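Local coordinates for enoyl-acyl carrier protein reductase (Uncultured bacterium, PDB 6KIA) that binds NADH and, as a novel enoyl-acyl carrier protein reductase linked to triclosan resistance, probably reduces the enoyl double bond in fatty acid synthesis, at residues A[115-120]-A[194-199]; A[188-193]-A[365-370]; A[93-98]-A[124-129]; A[211-216]-A[271-276]. All blocks are in the same frame, centred on the assembly; numbering follows the deposited sequence.

Contact 1: A[115-120]-A[194-199]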
loop_
_atom_site.group_PDB
_atom_site.type_symbol
_atom_site.label_atom_id
_atom_site.label_comp_id
_atom_site.label_asym_id
_atom_site.label_seq_id
_atom_site.Cartn_x
_atom_site.Cartn_y
_atom_site.Cartn_z
ATOM N N ASP A 115 27.522 12.431 -0.039
ATOM C CA ASP A 115 28.264 13.201 -1.012
ATOM C C ASP A 115 28.593 12.393 -2.265
ATOM O O ASP A 115 29.041 12.965 -3.264
ATOM C CB ASP A 115 29.554 13.705 -0.367
ATOM C CG ASP A 115 29.304 14.795 0.659
ATOM O OD1 ASP A 115 28.397 15.628 0.450
ATOM O OD2 ASP A 115 30.015 14.812 1.685
ATOM N N ASP A 116 28.379 11.074 -2.220
ATOM C CA ASP A 116 28.657 10.221 -3.389
ATOM C C ASP A 116 27.746 10.561 -4.558
ATOM O O ASP A 116 26.552 10.807 -4.385
ATOM C CB ASP A 116 28.522 8.735 -3.039
ATOM C CG ASP A 116 29.748 8.175 -2.320
ATOM O OD1 ASP A 116 30.848 8.764 -2.417
ATOM O OD2 ASP A 116 29.608 7.129 -1.650
ATOM N N LYS A 117 28.312 10.555 -5.761
ATOM C CA LYS A 117 27.551 10.944 -6.943
ATOM C C LYS A 117 27.455 9.752 -7.882
ATOM O O LYS A 117 28.368 8.931 -7.938
ATOM C CB LYS A 117 28.215 12.131 -7.640
ATOM C CG LYS A 117 28.129 13.423 -6.804
ATOM C CD LYS A 117 26.732 13.752 -6.341
ATOM C CE LYS A 117 26.787 14.976 -5.457
ATOM N NZ LYS A 117 25.490 15.425 -4.916
ATOM N N LEU A 118 26.360 9.661 -8.631
ATOM C CA LEU A 118 26.146 8.520 -9.514
ATOM C C LEU A 118 26.250 8.882 -10.998
ATOM O O LEU A 118 25.945 10.006 -11.401
ATOM C CB LEU A 118 24.775 7.884 -9.218
ATOM C CG LEU A 118 24.644 7.216 -7.847
ATOM C CD1 LEU A 118 23.192 6.848 -7.521
ATOM C CD2 LEU A 118 25.500 5.965 -7.828
ATOM N N ASP A 119 26.701 7.910 -11.787
ATOM C CA ASP A 119 26.720 7.983 -13.245
ATOM C C ASP A 119 25.309 7.845 -13.782
ATOM O O ASP A 119 24.828 6.731 -14.028
ATOM C CB ASP A 119 27.626 6.877 -13.799
ATOM C CG ASP A 119 27.791 6.931 -15.316
ATOM O OD1 ASP A 119 27.160 7.776 -15.986
ATOM O OD2 ASP A 119 28.601 6.134 -15.831
ATOM N N TRP A 120 24.657 8.979 -13.995
ATOM C CA TRP A 120 23.246 8.960 -14.338
ATOM C C TRP A 120 22.970 8.457 -15.743
ATOM O O TRP A 120 21.884 7.950 -16.004
ATOM C CB TRP A 120 22.631 10.347 -14.147
ATOM C CG TRP A 120 22.531 10.729 -12.684
ATOM C CD1 TRP A 120 23.269 11.678 -12.028
ATOM C CD2 TRP A 120 21.685 10.125 -11.692
ATOM N NE1 TRP A 120 22.914 11.719 -10.694
ATOM C CE2 TRP A 120 21.940 10.778 -10.467
ATOM C CE3 TRP A 120 20.722 9.107 -11.725
ATOM C CZ2 TRP A 120 21.277 10.440 -9.291
ATOM C CZ3 TRP A 120 20.063 8.776 -10.548
ATOM C CH2 TRP A 120 20.344 9.440 -9.353
ATOM N N ASN A 194 18.032 14.443 -0.925
ATOM C CA ASN A 194 18.927 15.332 -1.674
ATOM C C ASN A 194 20.191 14.642 -2.177
ATOM O O ASN A 194 20.890 15.159 -3.063
ATOM C CB ASN A 194 19.323 16.537 -0.828
ATOM C CG ASN A 194 18.150 17.437 -0.498
ATOM O OD1 ASN A 194 17.182 17.519 -1.254
ATOM N ND2 ASN A 194 18.237 18.129 0.637
ATOM N N SER A 195 20.505 13.481 -1.623
ATOM C CA SER A 195 21.658 12.728 -2.099
ATOM C C SER A 195 21.352 12.014 -3.428
ATOM O O SER A 195 20.184 11.814 -3.769
ATOM C CB SER A 195 22.099 11.707 -1.051
ATOM O OG SER A 195 21.129 10.671 -0.929
ATOM N N ASP A 196 22.388 11.635 -4.169
ATOM C CA ASP A 196 22.171 10.860 -5.393
ATOM C C ASP A 196 21.547 9.508 -5.054
ATOM O O ASP A 196 20.698 9.014 -5.797
ATOM C CB ASP A 196 23.469 10.680 -6.184
ATOM C CG ASP A 196 23.745 11.842 -7.117
ATOM O OD1 ASP A 196 23.110 12.907 -6.955
ATOM O OD2 ASP A 196 24.582 11.675 -8.028
ATOM N N LEU A 197 21.947 8.927 -3.923
ATOM C CA LEU A 197 21.298 7.695 -3.439
ATOM C C LEU A 197 19.768 7.846 -3.355
ATOM O O LEU A 197 19.018 7.008 -3.881
ATOM C CB LEU A 197 21.842 7.307 -2.065
ATOM C CG LEU A 197 21.176 6.095 -1.413
ATOM C CD1 LEU A 197 21.471 4.858 -2.224
ATOM C CD2 LEU A 197 21.635 5.946 0.061
ATOM N N GLY A 198 19.316 8.920 -2.708
ATOM C CA GLY A 198 17.892 9.191 -2.543
ATOM C C GLY A 198 17.219 9.403 -3.888
ATOM O O GLY A 198 16.121 8.903 -4.128
ATOM N N LYS A 199 17.888 10.129 -4.779
ATOM C CA LYS A 199 17.348 10.390 -6.112
ATOM C C LYS A 199 17.126 9.090 -6.882
ATOM O O LYS A 199 16.089 8.911 -7.541
ATOM C CB LYS A 199 18.283 11.345 -6.877
ATOM C CG LYS A 199 18.198 12.752 -6.322
ATOM C CD LYS A 199 19.211 13.732 -6.940
ATOM C CE LYS A 199 19.096 15.087 -6.231
ATOM N NZ LYS A 199 20.078 16.133 -6.701
HETATM O O HOH W 1 25.007 12.698 -3.268
HETATM O O HOH W 2 24.591 9.528 -2.819
HETATM O O HOH W 3 22.392 14.940 -5.240
#

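Contact 2: A[188-193]-A[365-370]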
loop_
_atom_site.group_PDB
_atom_site.type_symbol
_atom_site.label_atom_id
_atom_site.label_comp_id
_atom_site.label_asym_id
_atom_site.label_seq_id
_atom_site.Cartn_x
_atom_site.Cartn_y
_atom_site.Cartn_z
ATOM N N SER A 188 17.395 13.667 8.901
ATOM C CA SER A 188 16.202 14.163 8.227
ATOM C C SER A 188 15.986 13.447 6.903
ATOM O O SER A 188 16.947 13.031 6.248
ATOM C CB SER A 188 16.282 15.673 7.999
ATOM O OG SER A 188 16.944 15.974 6.782
ATOM N N SER A 189 14.717 13.326 6.522
ATOM C CA SER A 189 14.326 12.743 5.243
ATOM C C SER A 189 15.004 13.469 4.078
ATOM O O SER A 189 15.411 12.849 3.079
ATOM C CB SER A 189 12.810 12.795 5.089
ATOM O OG SER A 189 12.330 14.118 5.290
ATOM N N SER A 190 15.147 14.781 4.238
ATOM C CA SER A 190 15.775 15.642 3.240
ATOM C C SER A 190 17.213 15.239 2.950
ATOM O O SER A 190 17.674 15.361 1.810
ATOM C CB SER A 190 15.719 17.098 3.692
ATOM O OG SER A 190 14.400 17.592 3.550
ATOM N N ALA A 191 17.930 14.786 3.977
ATOM C CA ALA A 191 19.315 14.340 3.799
ATOM C C ALA A 191 19.387 13.168 2.814
ATOM O O ALA A 191 20.269 13.106 1.947
ATOM C CB ALA A 191 19.935 13.955 5.147
ATOM N N LEU A 192 18.453 12.230 2.944
ATOM C CA LEU A 192 18.395 11.131 1.994
ATOM C C LEU A 192 17.984 11.628 0.616
ATOM O O LEU A 192 18.620 11.309 -0.396
ATOM C CB LEU A 192 17.400 10.057 2.457
ATOM C CG LEU A 192 17.201 8.900 1.477
ATOM C CD1 LEU A 192 18.497 8.156 1.230
ATOM C CD2 LEU A 192 16.097 7.943 1.967
ATOM N N LEU A 193 16.888 12.380 0.570
ATOM C CA LEU A 193 16.294 12.718 -0.726
ATOM C C LEU A 193 17.185 13.645 -1.570
ATOM O O LEU A 193 17.107 13.626 -2.800
ATOM C CB LEU A 193 14.903 13.331 -0.536
ATOM C CG LEU A 193 13.822 12.387 0.017
ATOM C CD1 LEU A 193 12.440 12.857 -0.389
ATOM C CD2 LEU A 193 14.040 10.939 -0.423
ATOM N N PRO A 365 4.444 14.992 0.640
ATOM C CA PRO A 365 4.913 14.617 1.986
ATOM C C PRO A 365 5.941 15.598 2.523
ATOM O O PRO A 365 6.866 15.988 1.801
ATOM C CB PRO A 365 5.560 13.244 1.772
ATOM C CG PRO A 365 6.010 13.247 0.339
ATOM C CD PRO A 365 5.101 14.205 -0.419
ATOM N N MET A 366 5.782 16.006 3.771
ATOM C CA MET A 366 6.724 16.954 4.360
ATOM C C MET A 366 8.007 16.271 4.846
ATOM O O MET A 366 8.013 15.078 5.140
ATOM C CB MET A 366 6.047 17.700 5.504
ATOM C CG MET A 366 4.845 18.532 5.044
ATOM S SD MET A 366 3.894 19.270 6.387
ATOM C CE MET A 366 5.091 20.450 7.022
ATOM N N PRO A 367 9.113 17.026 4.925
ATOM C CA PRO A 367 10.309 16.489 5.581
ATOM C C PRO A 367 10.073 16.256 7.080
ATOM O O PRO A 367 9.286 16.980 7.692
ATOM C CB PRO A 367 11.360 17.592 5.369
ATOM C CG PRO A 367 10.828 18.430 4.234
ATOM C CD PRO A 367 9.339 18.354 4.325
ATOM N N ASN A 368 10.721 15.257 7.670
ATOM C CA ASN A 368 10.553 15.068 9.098
ATOM C C ASN A 368 11.483 16.060 9.826
ATOM O O ASN A 368 12.234 16.796 9.186
ATOM C CB ASN A 368 10.846 13.626 9.500
ATOM C CG ASN A 368 12.246 13.204 9.159
ATOM O OD1 ASN A 368 12.961 13.900 8.440
ATOM N ND2 ASN A 368 12.659 12.058 9.684
ATOM N N THR A 369 11.378 16.105 11.148
ATOM C CA THR A 369 12.209 16.981 11.978
ATOM C C THR A 369 12.577 16.246 13.252
ATOM O O THR A 369 11.961 15.242 13.599
ATOM C CB THR A 369 11.485 18.283 12.383
ATOM O OG1 THR A 369 10.356 17.962 13.207
ATOM C CG2 THR A 369 11.039 19.080 11.169
ATOM N N ALA A 370 13.563 16.765 13.970
ATOM C CA ALA A 370 13.951 16.172 15.240
ATOM C C ALA A 370 12.803 16.180 16.256
ATOM O O ALA A 370 12.634 15.221 17.011
ATOM C CB ALA A 370 15.177 16.914 15.808
#

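Contact 3: A[93-98]-A[124-129]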
loop_
_atom_site.group_PDB
_atom_site.type_symbol
_atom_site.label_atom_id
_atom_site.label_comp_id
_atom_site.label_asym_id
_atom_site.label_seq_id
_atom_site.Cartn_x
_atom_site.Cartn_y
_atom_site.Cartn_z
ATOM N N ASP A 93 18.813 -4.380 -12.746
ATOM C CA ASP A 93 18.876 -4.513 -14.199
ATOM C C ASP A 93 20.100 -3.815 -14.808
ATOM O O ASP A 93 20.528 -2.763 -14.337
ATOM C CB ASP A 93 17.597 -3.960 -14.821
ATOM C CG ASP A 93 16.408 -4.879 -14.606
ATOM O OD1 ASP A 93 15.497 -4.512 -13.821
ATOM O OD2 ASP A 93 16.405 -5.982 -15.201
ATOM N N ALA A 94 20.633 -4.395 -15.880
ATOM C CA ALA A 94 21.769 -3.810 -16.594
ATOM C C ALA A 94 21.985 -4.546 -17.913
ATOM O O ALA A 94 21.578 -5.696 -18.051
ATOM C CB ALA A 94 23.041 -3.864 -15.732
ATOM N N PRO A 95 22.634 -3.887 -18.889
ATOM C CA PRO A 95 23.103 -4.617 -20.071
ATOM C C PRO A 95 24.074 -5.717 -19.657
ATOM O O PRO A 95 24.711 -5.579 -18.613
ATOM C CB PRO A 95 23.802 -3.539 -20.904
ATOM C CG PRO A 95 23.198 -2.274 -20.472
ATOM C CD PRO A 95 22.910 -2.443 -18.998
ATOM N N ALA A 96 24.140 -6.801 -20.423
ATOM C CA ALA A 96 24.973 -7.956 -20.078
ATOM C C ALA A 96 26.387 -7.584 -19.629
ATOM O O ALA A 96 27.112 -6.871 -20.323
ATOM C CB ALA A 96 25.054 -8.906 -21.266
ATOM N N GLY A 97 26.762 -8.050 -18.443
ATOM C CA GLY A 97 28.115 -7.858 -17.961
ATOM C C GLY A 97 28.454 -6.491 -17.393
ATOM O O GLY A 97 29.610 -6.240 -17.062
ATOM N N GLU A 98 27.476 -5.597 -17.299
ATOM C CA GLU A 98 27.742 -4.246 -16.797
ATOM C C GLU A 98 27.135 -4.044 -15.404
ATOM O O GLU A 98 26.236 -4.792 -15.004
ATOM C CB GLU A 98 27.216 -3.195 -17.780
ATOM C CG GLU A 98 27.620 -3.457 -19.225
ATOM C CD GLU A 98 27.217 -2.332 -20.168
ATOM O OE1 GLU A 98 26.684 -1.308 -19.686
ATOM O OE2 GLU A 98 27.423 -2.479 -21.393
ATOM N N GLU A 124 20.405 5.465 -16.397
ATOM C CA GLU A 124 19.341 5.583 -17.387
ATOM C C GLU A 124 19.333 4.368 -18.321
ATOM O O GLU A 124 18.265 3.837 -18.685
ATOM C CB GLU A 124 19.503 6.869 -18.197
ATOM C CG GLU A 124 18.497 7.006 -19.336
ATOM C CD GLU A 124 17.057 6.857 -18.870
ATOM O OE1 GLU A 124 16.659 7.554 -17.913
ATOM O OE2 GLU A 124 16.320 6.038 -19.461
ATOM N N LYS A 125 20.525 3.926 -18.712
ATOM C CA LYS A 125 20.629 2.692 -19.492
ATOM C C LYS A 125 19.997 1.491 -18.777
ATOM O O LYS A 125 19.230 0.703 -19.361
ATOM C CB LYS A 125 22.086 2.416 -19.825
ATOM C CG LYS A 125 22.323 1.227 -20.735
ATOM C CD LYS A 125 23.796 1.131 -21.096
ATOM C CE LYS A 125 24.437 2.519 -21.111
ATOM N NZ LYS A 125 25.919 2.489 -20.993
ATOM N N CYS A 126 20.311 1.373 -17.498
ATOM C CA CYS A 126 19.724 0.327 -16.656
ATOM C C CYS A 126 18.200 0.454 -16.508
ATOM O O CYS A 126 17.476 -0.555 -16.518
ATOM C CB CYS A 126 20.382 0.328 -15.272
ATOM S SG CYS A 126 22.147 -0.093 -15.283
ATOM N N ARG A 127 17.720 1.683 -16.337
ATOM C CA ARG A 127 16.289 1.938 -16.209
ATOM C C ARG A 127 15.574 1.469 -17.461
ATOM O O ARG A 127 14.516 0.842 -17.371
ATOM C CB ARG A 127 16.002 3.431 -15.961
ATOM C CG ARG A 127 14.538 3.760 -15.640
ATOM C CD ARG A 127 14.337 5.199 -15.174
ATOM N NE ARG A 127 13.152 5.316 -14.316
ATOM C CZ ARG A 127 12.762 6.428 -13.692
ATOM N NH1 ARG A 127 13.452 7.552 -13.837
ATOM N NH2 ARG A 127 11.665 6.416 -12.927
ATOM N N ALA A 128 16.143 1.787 -18.628
ATOM C CA ALA A 128 15.565 1.356 -19.904
ATOM C C ALA A 128 15.499 -0.158 -20.018
ATOM O O ALA A 128 14.455 -0.714 -20.400
ATOM C CB ALA A 128 16.346 1.931 -21.079
ATOM N N VAL A 129 16.608 -0.826 -19.710
ATOM C CA VAL A 129 16.592 -2.289 -19.711
ATOM C C VAL A 129 15.505 -2.859 -18.761
ATOM O O VAL A 129 14.705 -3.720 -19.158
ATOM C CB VAL A 129 17.979 -2.859 -19.349
ATOM C CG1 VAL A 129 17.901 -4.363 -19.116
ATOM C CG2 VAL A 129 18.978 -2.520 -20.454
#

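Contact 4: A[211-216]-A[271-276]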
loop_
_atom_site.group_PDB
_atom_site.type_symbol
_atom_site.label_atom_id
_atom_site.label_comp_id
_atom_site.label_asym_id
_atom_site.label_seq_id
_atom_site.Cartn_x
_atom_site.Cartn_y
_atom_site.Cartn_z
ATOM N N ASN A 211 4.416 3.589 -11.989
ATOM C CA ASN A 211 4.395 3.264 -13.413
ATOM C C ASN A 211 3.915 1.847 -13.750
ATOM O O ASN A 211 3.383 1.618 -14.827
ATOM C CB ASN A 211 5.776 3.508 -14.002
ATOM C CG ASN A 211 6.149 4.979 -13.968
ATOM O OD1 ASN A 211 5.275 5.843 -13.878
ATOM N ND2 ASN A 211 7.442 5.271 -14.031
ATOM N N THR A 212 4.084 0.910 -12.823
ATOM C CA THR A 212 3.509 -0.423 -12.963
ATOM C C THR A 212 1.982 -0.393 -13.205
ATOM O O THR A 212 1.458 -1.271 -13.888
ATOM C CB THR A 212 3.775 -1.271 -11.711
ATOM O OG1 THR A 212 3.392 -0.521 -10.549
ATOM C CG2 THR A 212 5.256 -1.601 -11.595
ATOM N N PHE A 213 1.271 0.579 -12.621
ATOM C CA PHE A 213 -0.172 0.729 -12.856
ATOM C C PHE A 213 -0.437 1.119 -14.292
ATOM O O PHE A 213 -1.375 0.621 -14.915
ATOM C CB PHE A 213 -0.763 1.763 -11.897
ATOM C CG PHE A 213 -2.264 1.743 -11.788
ATOM C CD1 PHE A 213 -2.973 0.550 -11.600
ATOM C CD2 PHE A 213 -2.962 2.936 -11.742
ATOM C CE1 PHE A 213 -4.366 0.559 -11.440
ATOM C CE2 PHE A 213 -4.347 2.950 -11.595
ATOM C CZ PHE A 213 -5.050 1.761 -11.430
ATOM N N LEU A 214 0.403 2.013 -14.817
ATOM C CA LEU A 214 0.279 2.413 -16.210
ATOM C C LEU A 214 0.560 1.218 -17.107
ATOM O O LEU A 214 -0.131 1.023 -18.104
ATOM C CB LEU A 214 1.236 3.563 -16.566
ATOM C CG LEU A 214 1.233 3.924 -18.062
ATOM C CD1 LEU A 214 -0.117 4.530 -18.464
ATOM C CD2 LEU A 214 2.382 4.856 -18.425
ATOM N N HIS A 215 1.566 0.416 -16.760
ATOM C CA HIS A 215 1.921 -0.735 -17.584
ATOM C C HIS A 215 0.816 -1.765 -17.535
ATOM O O HIS A 215 0.583 -2.480 -18.503
ATOM C CB HIS A 215 3.235 -1.353 -17.125
ATOM C CG HIS A 215 4.389 -0.418 -17.257
ATOM N ND1 HIS A 215 4.523 0.434 -18.332
ATOM C CD2 HIS A 215 5.442 -0.173 -16.441
ATOM C CE1 HIS A 215 5.614 1.163 -18.174
ATOM N NE2 HIS A 215 6.190 0.812 -17.037
ATOM N N LEU A 216 0.116 -1.814 -16.409
ATOM C CA LEU A 216 -1.032 -2.693 -16.286
ATOM C C LEU A 216 -2.155 -2.240 -17.197
ATOM O O LEU A 216 -2.717 -3.042 -17.956
ATOM C CB LEU A 216 -1.517 -2.719 -14.838
ATOM C CG LEU A 216 -2.897 -3.333 -14.602
ATOM C CD1 LEU A 216 -2.995 -4.777 -15.143
ATOM C CD2 LEU A 216 -3.238 -3.242 -13.129
ATOM N N ARG A 271 -2.223 10.433 -10.609
ATOM C CA ARG A 271 -2.284 11.071 -11.930
ATOM C C ARG A 271 -2.507 10.062 -13.068
ATOM O O ARG A 271 -3.230 10.347 -14.023
ATOM C CB ARG A 271 -1.024 11.887 -12.202
ATOM C CG ARG A 271 -0.923 13.124 -11.335
ATOM C CD ARG A 271 0.168 14.096 -11.805
ATOM N NE ARG A 271 1.500 13.504 -11.946
ATOM C CZ ARG A 271 2.383 13.389 -10.960
ATOM N NH1 ARG A 271 2.078 13.810 -9.737
ATOM N NH2 ARG A 271 3.569 12.850 -11.201
ATOM N N ILE A 272 -1.885 8.890 -12.970
ATOM C CA ILE A 272 -2.114 7.835 -13.958
ATOM C C ILE A 272 -3.599 7.441 -13.988
ATOM O O ILE A 272 -4.212 7.327 -15.072
ATOM C CB ILE A 272 -1.224 6.600 -13.667
ATOM C CG1 ILE A 272 0.242 6.927 -13.955
ATOM C CG2 ILE A 272 -1.665 5.390 -14.509
ATOM C CD1 ILE A 272 1.228 5.958 -13.320
ATOM N N ALA A 273 -4.195 7.281 -12.806
ATOM C CA ALA A 273 -5.634 6.970 -12.735
ATOM C C ALA A 273 -6.489 8.071 -13.359
ATOM O O ALA A 273 -7.452 7.791 -14.078
ATOM C CB ALA A 273 -6.076 6.737 -11.288
ATOM N N GLU A 274 -6.170 9.322 -13.045
ATOM C CA GLU A 274 -6.947 10.449 -13.582
ATOM C C GLU A 274 -6.844 10.523 -15.112
ATOM O O GLU A 274 -7.872 10.702 -15.804
ATOM C CB GLU A 274 -6.487 11.755 -12.938
ATOM C CG GLU A 274 -6.788 11.801 -11.452
ATOM C CD GLU A 274 -6.119 12.969 -10.731
ATOM O OE1 GLU A 274 -5.032 13.399 -11.162
ATOM O OE2 GLU A 274 -6.694 13.450 -9.732
ATOM N N ASP A 275 -5.639 10.319 -15.643
ATOM C CA ASP A 275 -5.423 10.354 -17.093
ATOM C C ASP A 275 -6.218 9.234 -17.754
ATOM O O ASP A 275 -6.872 9.448 -18.782
ATOM C CB ASP A 275 -3.950 10.172 -17.476
ATOM C CG ASP A 275 -3.055 11.326 -17.050
ATOM O OD1 ASP A 275 -3.554 12.457 -16.878
ATOM O OD2 ASP A 275 -1.823 11.101 -16.972
ATOM N N ALA A 276 -6.153 8.038 -17.168
ATOM C CA ALA A 276 -6.906 6.898 -17.701
ATOM C C ALA A 276 -8.419 7.141 -17.659
ATOM O O ALA A 276 -9.137 6.791 -18.609
ATOM C CB ALA A 276 -6.534 5.597 -16.940
#

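Contact 1: A[115-120]-A[194-199]
The loop 115-120 comes closest to the start of helix 196-219 where the CA atoms of Lys117 and Asp196 stand 5.6 Å apart. Asp196 carries most of the contact. Its chi1 of -86° sets CG anti to the carbonyl carbon, and OD2 reaches the loop backbone, taking a hydrogen bond from Leu118 N (2.8 Å from N to OD2) on its anti lone pair; the N-H...O angle of 164° makes this bond nearly straight. The same oxygen accepts a second, weak and bent bond from Trp120 NE1, 3.1 Å from OD2, with ring and carboxylate planes turned 65° apart. Lys117, bent at chi2, crosses the carboxylate at about a right angle and lays CD 3.4 Å from Asp196 OD2. Its NZ stays 4.0 Å from Asp196 OD1, beyond a salt bridge, and a water joins OD1 to Lys199 NZ and, weakly, to Lys117 NZ. This is a hydrated helix N-terminus: Ser195 is the N-cap, its OG accepting from Gly198 N at 3.1 Å, while the backbone N atoms of Asp196 and Leu197 each donate to a separate water, and both waters lie within hydrogen-bonding distance of Asp116 O. The helix end and both lysines would probably favour the charged form of Asp196. Farther along the helix, Trp120 CH2 rests 3.7 Å from Lys199 CB, and the ring also meets Leu200 and Met203.

Contact 2: A[188-193]-A[365-370]
Two reciprocal hydrogen bonds between Ser189 and Asn368 form the tight part of this contact. Asn368 has CG in the crowded position between its backbone N and carbonyl carbon (chi1 60°), which swings the amide across to the other chain segment. There OD1 accepts from Ser189 N, 2.7 Å away, with a nearly straight N-H...O angle of 165°; the donor sits above the carbonyl plane. In return Asn368 N donates to Ser189 OG at 3.1 Å, with chi1 at 53° placing OG between backbone N and carbonyl carbon. Each residue thus offers one backbone N-H and one side-chain oxygen. Packing is close around the pair: Ser189 OG lies 3.1 Å from Pro367 CA, and Asn368 OD1 lies 3.3 Å from Ser188 CA. Both bonded residues are buried, with Phe186 and Ser259 nearby.

The looser margin is formed by exposed Pro367, whose CB and CG meet the hydroxyl of Ser190, OG standing 3.5 Å from Pro367 CB. One residue earlier, Met366 O is hydrogen-bonded to Ser259 OG.

Ser188 is the N-cap of helix 189-194, its OG accepting from Ala191 N at 3.2 Å, and Thr369 likewise caps helix 370-385 through Leu372 N. The contact joins the first N-cap region to the loop leading into the second, and Asn368 adds to the first the feature of an N-terminal N-H satisfied by a side chain distant in sequence.

Contact 3: A[93-98]-A[124-129]
Asp93 opens the contact with its backbone: its carbonyl O presses on the Cys126 side chain, 3.2 Å from CB and 3.3 Å from SG. Its CB faces Cys126 O, while the carboxylate forms a salt bridge with Arg133, farther along the same helix, 120-146. Ala94, whose CA is 4.6 Å from that of Cys126, has CB directed away overall yet still in touch with Cys126 SG at 3.9 Å. Pro95 comes next, laying CG across the Lys125 chain at about a right angle, 3.5 Å from Lys125 CD, with its CD 4.2 Å from Val129 CG2. Lys125 with Cys126 and Val129, one and four residues farther along the helix, thus make the surface that receives the loop. A type II turn from Pro95 to Glu98, with Gly97 at a phi of 79°, then carries the chain off and back. Glu98 points to the helix again, but OE1 remains 4.1 Å from Lys125 NZ, too far for a salt bridge. The interface is therefore van der Waals in kind, with charge attraction probably secondary, and it buries Asp93 O without a polar partner in the model, which probably carries an electrostatic cost.

Contact 4: A[211-216]-A[271-276]
Apolar contacts centre on Ile272, which points at the neighbouring helix segment and uses both ends of its branched side chain. CG2, anti to the backbone N, reaches Phe213 CD2 at 3.9 Å and Leu214 CA at the same 3.9 Å. CD1, carried on the other branch with chi2 at 163°, lies 4.0 Å from Leu214 CB. The CA atoms of Leu214 and Ile272 are the closest across the pair, 6.3 Å apart. Aromatic packing is confined to Phe213: with CG anti to the backbone N (chi1 -165°), its ring presents an edge to Ala273 CB, 4.2 Å from CE2. The polar element is Asn211, whose OD1 stands 4.1 Å from Ile272 CD1 while accepting a hydrogen bond from Arg268 on helix 263-278; its ND2 donates to Glu207.

The short axes approach to 9.7 Å and run 27° from parallel. That direction fits two successive crossovers of a Rossmann-type sheet, helix 196-219 preceding strand 234-240 and helix 263-278 preceding strand 283-287. Beneath them Phe213 packs on Tyr236, Ala238 and Ala283 and meets His159 edge-to-face, while Ala273 rests on Val285; the Phe213 side chain is about 10 Å from bound NADH.

Contacts 1 and 4 share helix 196-219, the first at its capped, hydrated start and the second in its later part, with centres 27 Å apart. Contact 2 holds the preceding helix 189-194, and Leu192 and Leu193 join it to contact 1 by packing on Leu197, Gly198 and Lys199. Contacts 1 and 3 adjoin in sequence at the start of helix 120-146. All four are partly buried, but contact 4 lies nearest the centre of the chain, about 16 Å away, against about 28 Å for contact 3. Polar bonds to helix starts mark contacts 1 and 2; apolar packing against helix sides marks contacts 3 and 4.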